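Local coordinates for WAP, Kazal, immunoglobulin, Kunitz and NTR domain-containing protein 2 (Mus musculus, PDB 6MAA), which is a secreted multidomain protein that binds and inhibits mature myostatin and probably also inhibits serine proteases and metalloproteases, this chain being its follistatin domain, at residues L64-R69 against D73-S78. Numbering follows the deposited sequence.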
loop_
_atom_site.group_PDB
_atom_site.type_symbol
_atom_site.label_atom_id
_atom_site.label_comp_id
_atom_site.label_asym_id
_atom_site.label_seq_id
_atom_site.Cartn_x
_atom_site.Cartn_y
_atom_site.Cartn_z
ATOM N N LEU A 64 -1.023 14.596 -12.358
ATOM C CA LEU A 64 -2.320 13.971 -12.565
ATOM C C LEU A 64 -3.160 14.113 -11.303
ATOM O O LEU A 64 -2.657 14.471 -10.238
ATOM C CB LEU A 64 -2.159 12.494 -12.950
ATOM C CG LEU A 64 -1.266 12.240 -14.168
ATOM C CD1 LEU A 64 -1.147 10.745 -14.447
ATOM C CD2 LEU A 64 -1.780 12.991 -15.393
ATOM N N THR A 65 -4.455 13.838 -11.441
ATOM C CA THR A 65 -5.428 14.002 -10.368
ATOM C C THR A 65 -6.050 12.651 -10.025
ATOM O O THR A 65 -6.317 11.829 -10.913
ATOM C CB THR A 65 -6.523 14.996 -10.780
ATOM O OG1 THR A 65 -5.914 16.202 -11.258
ATOM C CG2 THR A 65 -7.416 15.352 -9.605
ATOM N N TYR A 66 -6.291 12.428 -8.733
ATOM C CA TYR A 66 -6.808 11.162 -8.230
ATOM C C TYR A 66 -8.099 11.371 -7.450
ATOM O O TYR A 66 -8.318 12.426 -6.847
ATOM C CB TYR A 66 -5.733 10.443 -7.388
ATOM C CG TYR A 66 -4.554 10.089 -8.259
ATOM C CD1 TYR A 66 -4.519 8.882 -8.948
ATOM C CD2 TYR A 66 -3.512 10.993 -8.462
ATOM C CE1 TYR A 66 -3.476 8.571 -9.795
ATOM C CE2 TYR A 66 -2.460 10.693 -9.309
ATOM C CZ TYR A 66 -2.447 9.478 -9.974
ATOM O OH TYR A 66 -1.421 9.167 -10.828
ATOM N N TYR A 67 -8.955 10.345 -7.468
ATOM C CA TYR A 67 -10.274 10.454 -6.851
ATOM C C TYR A 67 -10.175 10.734 -5.351
ATOM O O TYR A 67 -10.989 11.489 -4.799
ATOM C CB TYR A 67 -11.062 9.173 -7.141
ATOM C CG TYR A 67 -12.530 9.225 -6.802
ATOM C CD1 TYR A 67 -12.980 8.894 -5.527
ATOM C CD2 TYR A 67 -13.478 9.592 -7.760
ATOM C CE1 TYR A 67 -14.330 8.922 -5.214
ATOM C CE2 TYR A 67 -14.831 9.630 -7.452
ATOM C CZ TYR A 67 -15.248 9.295 -6.175
ATOM O OH TYR A 67 -16.585 9.331 -5.850
ATOM N N ASN A 68 -9.192 10.136 -4.678
ATOM C CA ASN A 68 -8.807 10.494 -3.315
ATOM C C ASN A 68 -7.372 10.024 -3.096
ATOM O O ASN A 68 -6.733 9.488 -4.005
ATOM C CB ASN A 68 -9.797 9.975 -2.260
ATOM C CG ASN A 68 -9.892 8.460 -2.226
ATOM O OD1 ASN A 68 -8.913 7.754 -2.462
ATOM N ND2 ASN A 68 -11.086 7.956 -1.928
ATOM N N ARG A 69 -6.857 10.243 -1.885
ATOM C CA ARG A 69 -5.467 9.893 -1.608
ATOM C C ARG A 69 -5.226 8.393 -1.682
ATOM O O ARG A 69 -4.132 7.961 -2.063
ATOM C CB ARG A 69 -5.055 10.413 -0.234
ATOM C CG ARG A 69 -4.958 11.917 -0.166
ATOM C CD ARG A 69 -4.282 12.334 1.114
ATOM N NE ARG A 69 -4.201 13.782 1.235
ATOM C CZ ARG A 69 -3.314 14.406 2.000
ATOM N NH1 ARG A 69 -2.428 13.701 2.689
ATOM N NH2 ARG A 69 -3.300 15.730 2.062
ATOM N N ASP A 73 -2.336 6.590 -3.806
ATOM C CA ASP A 73 -1.394 5.609 -3.271
ATOM C C ASP A 73 -1.413 4.324 -4.086
ATOM O O ASP A 73 -0.371 3.678 -4.268
ATOM C CB ASP A 73 -1.754 5.262 -1.826
ATOM C CG ASP A 73 -1.462 6.376 -0.844
ATOM O OD1 ASP A 73 -0.796 7.367 -1.202
ATOM O OD2 ASP A 73 -1.907 6.235 0.315
ATOM N N ALA A 74 -2.598 3.911 -4.544
ATOM C CA ALA A 74 -2.704 2.673 -5.310
ATOM C C ALA A 74 -1.990 2.797 -6.648
ATOM O O ALA A 74 -1.324 1.854 -7.091
ATOM C CB ALA A 74 -4.171 2.283 -5.500
ATOM N N GLU A 75 -2.086 3.963 -7.287
ATOM C CA GLU A 75 -1.357 4.176 -8.532
ATOM C C GLU A 75 0.146 4.210 -8.288
ATOM O O GLU A 75 0.919 3.635 -9.067
ATOM C CB GLU A 75 -1.831 5.455 -9.217
ATOM C CG GLU A 75 -1.154 5.730 -10.553
ATOM C CD GLU A 75 -1.559 4.760 -11.666
ATOM O OE1 GLU A 75 -1.088 4.958 -12.801
ATOM O OE2 GLU A 75 -2.335 3.806 -11.425
ATOM N N ALA A 76 0.579 4.876 -7.213
ATOM C CA ALA A 76 1.995 4.876 -6.858
ATOM C C ALA A 76 2.512 3.453 -6.690
ATOM O O ALA A 76 3.573 3.099 -7.215
ATOM C CB ALA A 76 2.215 5.678 -5.579
ATOM N N CYS A 77 1.763 2.615 -5.969
ATOM C CA CYS A 77 2.206 1.243 -5.748
ATOM C C CYS A 77 2.258 0.468 -7.057
ATOM O O CYS A 77 3.201 -0.296 -7.301
ATOM C CB CYS A 77 1.281 0.552 -4.746
ATOM S SG CYS A 77 1.944 -1.001 -4.119
ATOM N N SER A 78 1.253 0.659 -7.915
ATOM C CA SER A 78 1.206 -0.059 -9.184
ATOM C C SER A 78 2.423 0.266 -10.043
ATOM O O SER A 78 2.958 -0.608 -10.739
ATOM C CB SER A 78 -0.090 0.301 -9.914
ATOM O OG SER A 78 -0.168 -0.326 -11.176
#
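The ring of Tyr-66 meets the CB and CG of Glu-75 obliquely. This is the strand-to-helix step of the Kazal-like fold in the follistatin domain: strand 65-66, an edge of the small antiparallel sheet, leads through a turn into helix 69-79. Tyr-66 CE1 lies 3.6 Å from Glu-75 CB, and Tyr-66 OH lies 3.5 Å from Glu-75 CG. The two side chains cross at about a right angle. The helix backbone turns the CB of Glu-75 toward the strand. From there chi1 (-178°) carries CG on to the phenol end, and the chain bends at chi2. Glu-75 OE1 makes a long, weak ion pair with Lys-79. The phenol OH is hydrogen-bonded to Asp-62 OD2, which ties this end of the ring to the loop joining strands 58-60 and 65-66. A leucine in place of Tyr-66 would probably leave that carboxylate oxygen without its hydroxyl partner and cover the Glu-75 methylenes less fully. Asp-73 OD1 is hydrogen-bonded to Gln-32 NE2, which joins the helix to the part of the chain just before strand 34-39. The first helical turn closes with Asp-73 N donating to Arg-69 O at 2.9 Å, with an N-H...O angle of 162°.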